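Local coordinates for protein enoyl-CoA hydratase (Mycobacterium avium subsp. paratuberculosis, PDB 4LK5) that is named an enoyl-CoA hydratase and may act on CoA thioesters, as a trimeric member of the enoyl-CoA hydratase/isomerase (crotonase) family, at residues D152-S157 and G209-V214; V82-G87 and V133-G138; N159-L164 and P197-A202; A141-S146 and M172-A177. One frame throughout, in Å; residues are numbered along the deposited sequence.

Interaction 1 (D152-S157 and G209-V214)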
loop_
_atom_site.group_PDB
_atom_site.type_symbol
_atom_site.label_atom_id
_atom_site.label_comp_id
_atom_site.label_asym_id
_atom_site.label_seq_id
_atom_site.Cartn_x
_atom_site.Cartn_y
_atom_site.Cartn_z
ATOM N N ASP C 152 -5.497 15.210 -2.160
ATOM C CA ASP C 152 -4.315 14.842 -2.964
ATOM C C ASP C 152 -3.010 15.115 -2.233
ATOM O O ASP C 152 -1.984 14.434 -2.401
ATOM C CB ASP C 152 -4.343 15.665 -4.238
ATOM C CG ASP C 152 -5.635 15.463 -5.015
ATOM O OD1 ASP C 152 -6.033 14.283 -5.244
ATOM O OD2 ASP C 152 -6.271 16.473 -5.360
ATOM N N VAL C 153 -3.060 16.141 -1.418
ATOM C CA VAL C 153 -1.917 16.576 -0.683
ATOM C C VAL C 153 -2.415 16.796 0.729
ATOM O O VAL C 153 -3.454 17.423 0.920
ATOM C CB VAL C 153 -1.388 17.891 -1.307
ATOM C CG1 VAL C 153 -0.376 18.552 -0.395
ATOM C CG2 VAL C 153 -0.779 17.596 -2.656
ATOM N N VAL C 154 -1.701 16.259 1.706
ATOM C CA VAL C 154 -2.052 16.492 3.094
ATOM C C VAL C 154 -0.873 17.098 3.844
ATOM O O VAL C 154 0.139 16.456 4.043
ATOM C CB VAL C 154 -2.543 15.199 3.755
ATOM C CG1 VAL C 154 -3.081 15.452 5.155
ATOM C CG2 VAL C 154 -3.616 14.578 2.901
ATOM N N LEU C 155 -1.026 18.361 4.244
ATOM C CA LEU C 155 -0.022 19.093 5.012
ATOM C C LEU C 155 -0.458 19.128 6.470
ATOM O O LEU C 155 -1.549 19.553 6.784
ATOM C CB LEU C 155 0.086 20.512 4.482
ATOM C CG LEU C 155 0.916 20.825 3.213
ATOM C CD1 LEU C 155 1.265 19.634 2.365
ATOM C CD2 LEU C 155 0.235 21.876 2.377
ATOM N N ALA C 156 0.412 18.651 7.342
ATOM C CA ALA C 156 0.152 18.611 8.749
ATOM C C ALA C 156 1.154 19.449 9.582
ATOM O O ALA C 156 2.331 19.583 9.234
ATOM C CB ALA C 156 0.163 17.170 9.210
ATOM N N SER C 157 0.627 20.043 10.655
ATOM C CA SER C 157 1.400 20.610 11.748
ATOM C C SER C 157 1.924 19.513 12.666
ATOM O O SER C 157 1.294 18.455 12.829
ATOM C CB SER C 157 0.503 21.525 12.586
ATOM O OG SER C 157 1.111 21.824 13.830
ATOM N N GLY C 209 3.430 7.048 5.552
ATOM C CA GLY C 209 2.904 7.431 4.230
ATOM C C GLY C 209 1.492 7.994 4.231
ATOM O O GLY C 209 0.832 8.004 3.198
ATOM N N LEU C 210 1.015 8.472 5.377
ATOM C CA LEU C 210 -0.366 8.937 5.480
ATOM C C LEU C 210 -0.508 10.390 5.095
ATOM O O LEU C 210 -1.610 10.810 4.753
ATOM C CB LEU C 210 -0.915 8.774 6.910
ATOM C CG LEU C 210 -2.413 8.990 7.177
ATOM C CD1 LEU C 210 -3.212 7.911 6.494
ATOM C CD2 LEU C 210 -2.753 8.954 8.664
ATOM N N VAL C 211 0.577 11.178 5.198
ATOM C CA VAL C 211 0.526 12.604 4.828
ATOM C C VAL C 211 1.739 13.049 4.049
ATOM O O VAL C 211 2.774 12.398 4.030
ATOM C CB VAL C 211 0.369 13.550 6.038
ATOM C CG1 VAL C 211 -0.826 13.128 6.885
ATOM C CG2 VAL C 211 1.627 13.584 6.886
ATOM N N THR C 212 1.583 14.192 3.416
ATOM C CA THR C 212 2.528 14.650 2.464
ATOM C C THR C 212 3.719 15.324 3.177
ATOM O O THR C 212 4.907 15.082 2.834
ATOM C CB THR C 212 1.812 15.584 1.484
ATOM O OG1 THR C 212 0.644 14.903 0.983
ATOM C CG2 THR C 212 2.740 15.938 0.325
ATOM N N ALA C 213 3.409 16.144 4.182
ATOM C CA ALA C 213 4.460 16.821 4.943
ATOM C C ALA C 213 4.021 17.286 6.319
ATOM O O ALA C 213 2.851 17.538 6.551
ATOM C CB ALA C 213 5.028 17.992 4.140
ATOM N N VAL C 214 5.001 17.386 7.207
ATOM C CA VAL C 214 4.813 17.830 8.580
ATOM C C VAL C 214 5.672 19.071 8.747
ATOM O O VAL C 214 6.788 19.112 8.278
ATOM C CB VAL C 214 5.291 16.770 9.609
ATOM C CG1 VAL C 214 5.073 17.261 11.043
ATOM C CG2 VAL C 214 4.591 15.418 9.389
HETATM O O HOH W 1 0.596 14.031 -1.507
#
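Between Val154 and Thr212 the flat groups are peptides; no aromatic ring takes part. The carbonyl of Val154 receives two N-H groups. Thr212 N lies in the carbonyl plane, 2.8 Å from Val154 O. Ala213 N is tilted 18° from that plane and sits 3.3 Å from Val154 O. Val154 N donates to Thr212 OG1 over 2.8 Å in a nearly straight bond (170°). Thr212 therefore holds one residue with both backbone and side chain. Its chi1 of -52° keeps OG1 beside its own N, facing the strand. Thr212 OG1 donates to a water 2.6 Å away. That water donates to Asp152 O. Further along, Ala156 N bonds to Ala213 O at 2.8 Å, in regular parallel pairing.

Apolar groups fill in on both sides. Val154 CG1 meets Val211 CG1 at 3.7 Å, the two side chains crossing at about a right angle. On the face that carries Leu155 and Ala213, Leu155 CD1 leans toward Thr212 CB. Ile188 of the second subunit packs on Val154 and Thr212.

The chain reaches this strand from helix 202-208, which ends at Gly209 in a Schellman motif. Strand 213-215 is the last of the main sheet of the crotonase fold within this chain. Just before strand 213-215 begins, pairing is opened by the Thr212 hydroxyl rather than by a backbone carbonyl. This hydroxyl, accepting one hydrogen and giving another, satisfies a strand N-H and links through water to Asp152.

Interaction 2 (V82-G87 and V133-G138); sequences VVRIGG and VAVVQG
Arg84 folds its side chain over Val135. Its chi1 of 24° is far from a staggered value, and the chain bends again at chi2 and chi3. These turns bring the guanidinium over the Val135 side chain. Val135 CG2 lies over one face of it, toward the rim, and is 3.7 Å from Arg84 NH2. Val135 has CG1 anti to its backbone N (chi1 177°), and both of its methyls approach NH2. Phe220 of helix 217-233 packs on the same Val135, and Val224 of that helix packs on Arg84.

At the start of the strands the contact is apolar. Val82 CG1 meets Val133 CG2 at 3.9 Å, and Val133 CG2 also rests near Val83 O. On the other face of the sheet, Ile85 CG1 lies 3.7 Å from Val133 O. Cys151 packs on both Ile85 and Ala134 there.

These are two adjacent parallel strands inside the main sheet of the crotonase fold, with strand 45-50 on the far side of 82-87 and strand 153-157 on the far side of 132-136. The axes of these short strands are 26° apart in direction, parallel with a twist. Three backbone bonds join them, all nearly straight at the carbonyl. Val133 N binds Val83 O at 2.6 Å. Ile85 N binds Val133 O at 2.9 Å. Val135 N binds Ile85 O at 3.1 Å.

Beyond Val135, Gln137 brings its side-chain end near Gly87. Its first torsion is almost eclipsed and the chain bends at chi2. Those two turns swing the amide toward Gly87, and Gln137 NE2 comes to 2.9 Å from Gly87 O.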
loop_
_atom_site.group_PDB
_atom_site.type_symbol
_atom_site.label_atom_id
_atom_site.label_comp_id
_atom_site.label_asym_id
_atom_site.label_seq_id
_atom_site.Cartn_x
_atom_site.Cartn_y
_atom_site.Cartn_z
ATOM N N VAL C 82 -6.354 25.616 -7.557
ATOM C CA VAL C 82 -5.977 24.814 -6.394
ATOM C C VAL C 82 -7.092 24.953 -5.412
ATOM O O VAL C 82 -7.759 25.971 -5.431
ATOM C CB VAL C 82 -4.700 25.335 -5.700
ATOM C CG1 VAL C 82 -4.265 24.429 -4.539
ATOM C CG2 VAL C 82 -3.569 25.477 -6.705
ATOM N N VAL C 83 -7.277 23.945 -4.551
ATOM C CA VAL C 83 -8.360 23.916 -3.579
ATOM C C VAL C 83 -7.793 23.558 -2.186
ATOM O O VAL C 83 -6.997 22.644 -2.049
ATOM C CB VAL C 83 -9.431 22.884 -4.022
ATOM C CG1 VAL C 83 -10.498 22.679 -2.943
ATOM C CG2 VAL C 83 -10.090 23.289 -5.339
ATOM N N ARG C 84 -8.157 24.299 -1.150
ATOM C CA ARG C 84 -7.692 23.952 0.185
ATOM C C ARG C 84 -8.858 23.819 1.121
ATOM O O ARG C 84 -9.721 24.672 1.124
ATOM C CB ARG C 84 -6.696 24.963 0.760
ATOM C CG ARG C 84 -6.753 26.380 0.213
ATOM C CD ARG C 84 -6.791 27.455 1.307
ATOM N NE ARG C 84 -5.662 27.463 2.237
ATOM C CZ ARG C 84 -5.748 27.217 3.550
ATOM N NH1 ARG C 84 -6.914 26.914 4.117
ATOM N NH2 ARG C 84 -4.659 27.274 4.311
ATOM N N ILE C 85 -8.870 22.739 1.900
ATOM C CA ILE C 85 -9.849 22.559 2.961
ATOM C C ILE C 85 -9.095 22.711 4.232
ATOM O O ILE C 85 -7.976 22.206 4.351
ATOM C CB ILE C 85 -10.413 21.130 3.131
ATOM C CG1 ILE C 85 -10.016 20.211 1.999
ATOM C CG2 ILE C 85 -11.922 21.157 3.374
ATOM C CD1 ILE C 85 -10.669 20.579 0.705
ATOM N N GLY C 86 -9.753 23.329 5.199
ATOM C CA GLY C 86 -9.242 23.439 6.546
ATOM C C GLY C 86 -10.362 23.766 7.519
ATOM O O GLY C 86 -11.539 23.836 7.133
ATOM N N GLY C 87 -9.984 23.932 8.788
ATOM C CA GLY C 87 -10.904 24.275 9.863
ATOM C C GLY C 87 -10.293 25.320 10.772
ATOM O O GLY C 87 -9.075 25.305 10.979
ATOM N N VAL C 133 -5.980 20.324 -1.513
ATOM C CA VAL C 133 -5.031 20.317 -0.417
ATOM C C VAL C 133 -5.714 20.329 0.917
ATOM O O VAL C 133 -6.513 21.201 1.152
ATOM C CB VAL C 133 -4.139 21.562 -0.412
ATOM C CG1 VAL C 133 -3.050 21.406 0.669
ATOM C CG2 VAL C 133 -3.516 21.797 -1.763
ATOM N N ALA C 134 -5.368 19.379 1.790
ATOM C CA ALA C 134 -5.834 19.351 3.159
ATOM C C ALA C 134 -4.807 19.926 4.121
ATOM O O ALA C 134 -3.669 19.489 4.186
ATOM C CB ALA C 134 -6.198 17.942 3.583
ATOM N N VAL C 135 -5.258 20.880 4.908
ATOM C CA VAL C 135 -4.419 21.687 5.753
ATOM C C VAL C 135 -4.771 21.357 7.182
ATOM O O VAL C 135 -5.746 21.850 7.694
ATOM C CB VAL C 135 -4.725 23.180 5.511
ATOM C CG1 VAL C 135 -3.906 24.047 6.457
ATOM C CG2 VAL C 135 -4.460 23.545 4.064
ATOM N N VAL C 136 -3.968 20.535 7.827
ATOM C CA VAL C 136 -4.358 19.933 9.083
ATOM C C VAL C 136 -3.530 20.556 10.224
ATOM O O VAL C 136 -2.397 20.161 10.419
ATOM C CB VAL C 136 -4.211 18.396 8.958
ATOM C CG1 VAL C 136 -4.717 17.679 10.193
ATOM C CG2 VAL C 136 -5.005 17.893 7.757
ATOM N N GLN C 137 -4.084 21.548 10.942
ATOM C CA GLN C 137 -3.295 22.275 11.976
ATOM C C GLN C 137 -3.459 21.614 13.321
ATOM O O GLN C 137 -2.646 21.833 14.195
ATOM C CB GLN C 137 -3.605 23.792 12.155
ATOM C CG GLN C 137 -4.477 24.507 11.131
ATOM C CD GLN C 137 -5.945 24.138 11.274
ATOM O OE1 GLN C 137 -6.484 23.969 12.394
ATOM N NE2 GLN C 137 -6.607 23.975 10.115
ATOM N N GLY C 138 -4.508 20.816 13.495
ATOM C CA GLY C 138 -4.704 20.144 14.766
ATOM C C GLY C 138 -5.395 18.810 14.645
ATOM O O GLY C 138 -5.127 18.076 13.725
#

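Interaction 3 (N159-L164 and P197-A202); sequences NAFFML and PERLPA
Phe162 and Leu200 form the tight part of this contact. Phe162 N binds Leu200 O and Leu200 N binds Phe162 O, each at 2.9 Å. They make an antiparallel hydrogen-bonded pair. The Phe162 ring presents its edge to the same carbonyl, with CD1 3.9 Å from Leu200 O in the ring plane. Ala202 N adds a longer bond to Ala160 O, 3.2 Å, coming from above the carbonyl plane. Beneath, Phe162 packs on Val136 and Val211, and Leu200 on Ala205 and Trp208. At the other end of the contact, selenomethionine Met163 sets its CG 4.1 Å from CB of the buried Pro197.

The looser side is nearer solvent. There the exposed Arg199 passes over one face of the partly exposed Phe161 ring, offset toward its rim, in a CH-pi contact. Arg199 CD is 4.0 Å from the centroid of the Phe161 ring. The chain is extended from CG to NE, which leaves one face of the guanidinium over Phe161 CZ, its plane 16° from that of the ring. Exposed Glu198 forms a salt bridge through OE2 with Arg230 of the third subunit.

Strands 161-163 and 200-201, together with 139-141, make the second, smaller sheet typical of the crotonase fold.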
loop_
_atom_site.group_PDB
_atom_site.type_symbol
_atom_site.label_atom_id
_atom_site.label_comp_id
_atom_site.label_asym_id
_atom_site.label_seq_id
_atom_site.Cartn_x
_atom_site.Cartn_y
_atom_site.Cartn_z
ATOM N N ASN C 159 1.554 19.747 15.607
ATOM C CA ASN C 159 0.426 19.682 16.565
ATOM C C ASN C 159 -0.704 18.727 16.182
ATOM O O ASN C 159 -1.459 18.280 17.039
ATOM C CB ASN C 159 -0.189 21.075 16.782
ATOM C CG ASN C 159 0.680 21.971 17.659
ATOM O OD1 ASN C 159 1.673 21.524 18.252
ATOM N ND2 ASN C 159 0.306 23.252 17.745
ATOM N N ALA C 160 -0.816 18.429 14.897
ATOM C CA ALA C 160 -1.887 17.590 14.383
ATOM C C ALA C 160 -1.788 16.156 14.810
ATOM O O ALA C 160 -0.716 15.652 15.072
ATOM C CB ALA C 160 -1.906 17.654 12.872
ATOM N N PHE C 161 -2.939 15.503 14.870
ATOM C CA PHE C 161 -3.002 14.050 14.919
ATOM C C PHE C 161 -4.246 13.527 14.215
ATOM O O PHE C 161 -5.207 14.261 13.985
ATOM C CB PHE C 161 -2.935 13.507 16.345
ATOM C CG PHE C 161 -4.126 13.874 17.210
ATOM C CD1 PHE C 161 -5.336 13.146 17.124
ATOM C CD2 PHE C 161 -4.046 14.943 18.120
ATOM C CE1 PHE C 161 -6.434 13.473 17.914
ATOM C CE2 PHE C 161 -5.137 15.260 18.911
ATOM C CZ PHE C 161 -6.332 14.528 18.808
ATOM N N PHE C 162 -4.208 12.234 13.907
ATOM C CA PHE C 162 -5.254 11.572 13.198
ATOM C C PHE C 162 -5.854 10.447 14.023
ATOM O O PHE C 162 -5.157 9.702 14.706
ATOM C CB PHE C 162 -4.702 11.050 11.869
ATOM C CG PHE C 162 -4.205 12.141 10.975
ATOM C CD1 PHE C 162 -2.940 12.715 11.181
ATOM C CD2 PHE C 162 -4.997 12.641 9.971
ATOM C CE1 PHE C 162 -2.480 13.742 10.361
ATOM C CE2 PHE C 162 -4.547 13.677 9.162
ATOM C CZ PHE C 162 -3.292 14.232 9.362
HETATM N N MSE C 163 -7.171 10.328 13.977
HETATM C CA MSE C 163 -7.792 9.217 14.663
HETATM C C MSE C 163 -9.110 8.816 14.063
HETATM O O MSE C 163 -10.073 9.589 14.046
HETATM C CB MSE C 163 -8.008 9.553 16.127
HETATM C CG MSE C 163 -8.614 8.294 16.726
HETATM SE SE MSE C 163 -8.483 8.422 18.657
HETATM C CE MSE C 163 -9.593 10.050 18.757
ATOM N N LEU C 164 -9.161 7.576 13.593
ATOM C CA LEU C 164 -10.386 6.998 13.128
ATOM C C LEU C 164 -11.222 6.574 14.323
ATOM O O LEU C 164 -11.192 5.421 14.725
ATOM C CB LEU C 164 -10.073 5.793 12.279
ATOM C CG LEU C 164 -9.440 6.113 10.941
ATOM C CD1 LEU C 164 -9.368 4.804 10.163
ATOM C CD2 LEU C 164 -10.245 7.134 10.178
ATOM N N PRO C 197 -8.330 2.265 17.447
ATOM C CA PRO C 197 -8.016 3.666 17.227
ATOM C C PRO C 197 -7.181 4.268 18.354
ATOM O O PRO C 197 -7.397 3.948 19.532
ATOM C CB PRO C 197 -9.381 4.313 17.122
ATOM C CG PRO C 197 -10.286 3.391 17.848
ATOM C CD PRO C 197 -9.770 2.028 17.623
ATOM N N GLU C 198 -6.203 5.086 17.956
ATOM C CA GLU C 198 -5.285 5.833 18.839
ATOM C C GLU C 198 -5.013 7.176 18.164
ATOM O O GLU C 198 -5.191 7.328 16.954
ATOM C CB GLU C 198 -3.932 5.116 18.984
ATOM C CG GLU C 198 -3.898 3.955 19.974
ATOM C CD GLU C 198 -4.206 4.393 21.398
ATOM O OE1 GLU C 198 -4.133 5.617 21.688
ATOM O OE2 GLU C 198 -4.533 3.520 22.221
ATOM N N ARG C 199 -4.563 8.153 18.939
ATOM C CA ARG C 199 -4.182 9.454 18.393
ATOM C C ARG C 199 -2.864 9.257 17.698
ATOM O O ARG C 199 -1.834 9.105 18.342
ATOM C CB ARG C 199 -4.052 10.503 19.511
ATOM C CG ARG C 199 -5.379 10.807 20.186
ATOM C CD ARG C 199 -5.321 11.856 21.273
ATOM N NE ARG C 199 -6.657 12.029 21.880
ATOM C CZ ARG C 199 -7.072 13.117 22.537
ATOM N NH1 ARG C 199 -6.266 14.166 22.688
ATOM N NH2 ARG C 199 -8.298 13.159 23.047
ATOM N N LEU C 200 -2.900 9.217 16.379
ATOM C CA LEU C 200 -1.691 9.000 15.592
ATOM C C LEU C 200 -1.045 10.373 15.298
ATOM O O LEU C 200 -1.578 11.115 14.482
ATOM C CB LEU C 200 -2.027 8.279 14.284
ATOM C CG LEU C 200 -0.765 8.022 13.460
ATOM C CD1 LEU C 200 -0.168 6.689 13.823
ATOM C CD2 LEU C 200 -1.055 8.073 11.976
ATOM N N PRO C 201 0.101 10.698 15.944
ATOM C CA PRO C 201 0.712 12.033 15.715
ATOM C C PRO C 201 1.337 12.216 14.331
ATOM O O PRO C 201 1.971 11.302 13.763
ATOM C CB PRO C 201 1.800 12.142 16.798
ATOM C CG PRO C 201 2.183 10.714 17.075
ATOM C CD PRO C 201 0.944 9.847 16.815
ATOM N N ALA C 202 1.164 13.426 13.832
ATOM C CA ALA C 202 1.613 13.826 12.520
ATOM C C ALA C 202 2.888 13.133 12.119
ATOM O O ALA C 202 2.984 12.557 11.038
ATOM C CB ALA C 202 1.822 15.327 12.501
#

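Interaction 4 (A141-S146 and M172-A177)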
loop_
_atom_site.group_PDB
_atom_site.type_symbol
_atom_site.label_atom_id
_atom_site.label_comp_id
_atom_site.label_asym_id
_atom_site.label_seq_id
_atom_site.Cartn_x
_atom_site.Cartn_y
_atom_site.Cartn_z
ATOM N N ALA C 141 -10.472 13.782 13.229
ATOM C CA ALA C 141 -11.116 12.592 13.796
ATOM C C ALA C 141 -12.320 12.168 12.993
ATOM O O ALA C 141 -12.981 13.000 12.378
ATOM C CB ALA C 141 -11.507 12.865 15.242
ATOM N N GLY C 142 -12.597 10.870 12.979
ATOM C CA GLY C 142 -13.711 10.319 12.175
ATOM C C GLY C 142 -13.700 10.779 10.723
ATOM O O GLY C 142 -12.664 10.773 10.080
ATOM N N VAL C 143 -14.851 11.187 10.185
ATOM C CA VAL C 143 -14.863 11.608 8.779
ATOM C C VAL C 143 -13.984 12.782 8.486
ATOM O O VAL C 143 -13.775 13.079 7.330
ATOM C CB VAL C 143 -16.245 12.022 8.228
ATOM C CG1 VAL C 143 -16.957 10.818 7.661
ATOM C CG2 VAL C 143 -17.065 12.739 9.262
ATOM N N GLY C 144 -13.531 13.499 9.500
ATOM C CA GLY C 144 -12.575 14.567 9.266
ATOM C C GLY C 144 -11.345 13.952 8.606
ATOM O O GLY C 144 -10.783 14.496 7.637
ATOM N N VAL C 145 -10.973 12.775 9.104
ATOM C CA VAL C 145 -9.829 12.063 8.587
ATOM C C VAL C 145 -10.128 11.600 7.176
ATOM O O VAL C 145 -9.297 11.776 6.285
ATOM C CB VAL C 145 -9.451 10.879 9.483
ATOM C CG1 VAL C 145 -8.401 10.029 8.823
ATOM C CG2 VAL C 145 -8.948 11.370 10.835
ATOM N N SER C 146 -11.318 11.034 6.962
ATOM C CA SER C 146 -11.674 10.547 5.635
ATOM C C SER C 146 -11.565 11.652 4.627
ATOM O O SER C 146 -11.034 11.457 3.543
ATOM C CB SER C 146 -13.084 9.991 5.584
ATOM O OG SER C 146 -13.257 8.979 6.555
HETATM N N MSE C 172 -18.743 2.183 12.248
HETATM C CA MSE C 172 -17.707 1.735 11.336
HETATM C C MSE C 172 -17.153 2.929 10.599
HETATM O O MSE C 172 -17.748 4.017 10.631
HETATM C CB MSE C 172 -18.314 0.680 10.401
HETATM C CG MSE C 172 -18.976 1.330 9.212
HETATM SE SE MSE C 172 -19.867 0.014 8.094
HETATM C CE MSE C 172 -18.468 -0.653 6.861
ATOM N N PRO C 173 -16.010 2.750 9.915
ATOM C CA PRO C 173 -15.472 3.891 9.152
ATOM C C PRO C 173 -16.368 4.254 8.022
ATOM O O PRO C 173 -16.897 3.383 7.383
ATOM C CB PRO C 173 -14.133 3.379 8.615
ATOM C CG PRO C 173 -13.750 2.190 9.447
ATOM C CD PRO C 173 -15.000 1.687 10.140
ATOM N N ASP C 174 -16.585 5.535 7.782
ATOM C CA ASP C 174 -17.359 5.908 6.613
ATOM C C ASP C 174 -16.562 6.959 5.852
ATOM O O ASP C 174 -15.390 7.174 6.160
ATOM C CB ASP C 174 -18.822 6.284 6.975
ATOM C CG ASP C 174 -18.941 7.381 8.022
ATOM O OD1 ASP C 174 -18.230 8.376 7.946
ATOM O OD2 ASP C 174 -19.793 7.277 8.919
ATOM N N GLY C 175 -17.143 7.549 4.822
ATOM C CA GLY C 175 -16.408 8.505 3.980
ATOM C C GLY C 175 -15.274 7.903 3.151
ATOM O O GLY C 175 -14.333 8.595 2.773
ATOM N N GLY C 176 -15.385 6.614 2.863
ATOM C CA GLY C 176 -14.392 5.903 2.093
ATOM C C GLY C 176 -13.141 5.528 2.845
ATOM O O GLY C 176 -12.228 5.030 2.223
ATOM N N ALA C 177 -13.092 5.797 4.154
ATOM C CA ALA C 177 -11.980 5.398 4.998
ATOM C C ALA C 177 -11.582 3.894 4.886
ATOM O O ALA C 177 -10.392 3.583 5.001
ATOM C CB ALA C 177 -12.272 5.745 6.450
#
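Ser146 and Ala177 bring the two backbones closest, their CA atoms 5.2 Å apart. Ser146 lies in the first turn of helix 143-150, whose N-cap position is Gly142. Asp174 to Ala177 form a type I' beta turn. Gly175 and Gly176 take the positive phi values this turn needs. The turn closes with a weak bond from Ala177 N to Asp174 O, and Gly176 is the N-cap residue of helix 177-185.

The Ser146 hydroxyl reaches into this turn. Ser146 OG donates to Asp174 O at 2.8 Å, tilted 18° from the carbonyl plane. With chi1 at -55°, OG stands beside its own N and points at the turn. Asp174 O is thus held by the helix and, weakly, by its own turn.

In enzymes of the crotonase fold, the start of the corresponding helix commonly supplies a backbone N-H to the oxyanion hole. The first residues of helix 143-150 are probably the equivalent region here.

Packing is close around the hydroxyl. Ala177 CB lies 3.4 Å from Ser146 OG, and Gly175 O lies 3.4 Å from Ser146 CB. Val143 crosses the Asp174 side chain obliquely, but the modelled approach is doubtful. Asp174 OD2 is hydrogen-bonded elsewhere, to Gln265 NE2.

How the interactions relate
Interactions 1 and 2 belong to the same main sheet, and both are buried. Strands 132-136 and 153-157 are neighbours, so the two pairings continue into each other, with Leu155 O close to Val136 N at 2.8 Å. Interaction 3 is partly exposed and pairs antiparallel strands of the smaller sheet. It is nested in the chain loop closed by interaction 1 and touches it where Phe162 CZ meets Val211 CG1 at 3.7 Å. Interaction 4 is buried nearest the chain centre and joins a helix start to a turn. Backbone bonds dominate interactions 2 and 3; interaction 1 adds a threonine hydroxyl. Interaction 4 has a single hydrogen bond across it, from a serine hydroxyl, with close packing around it.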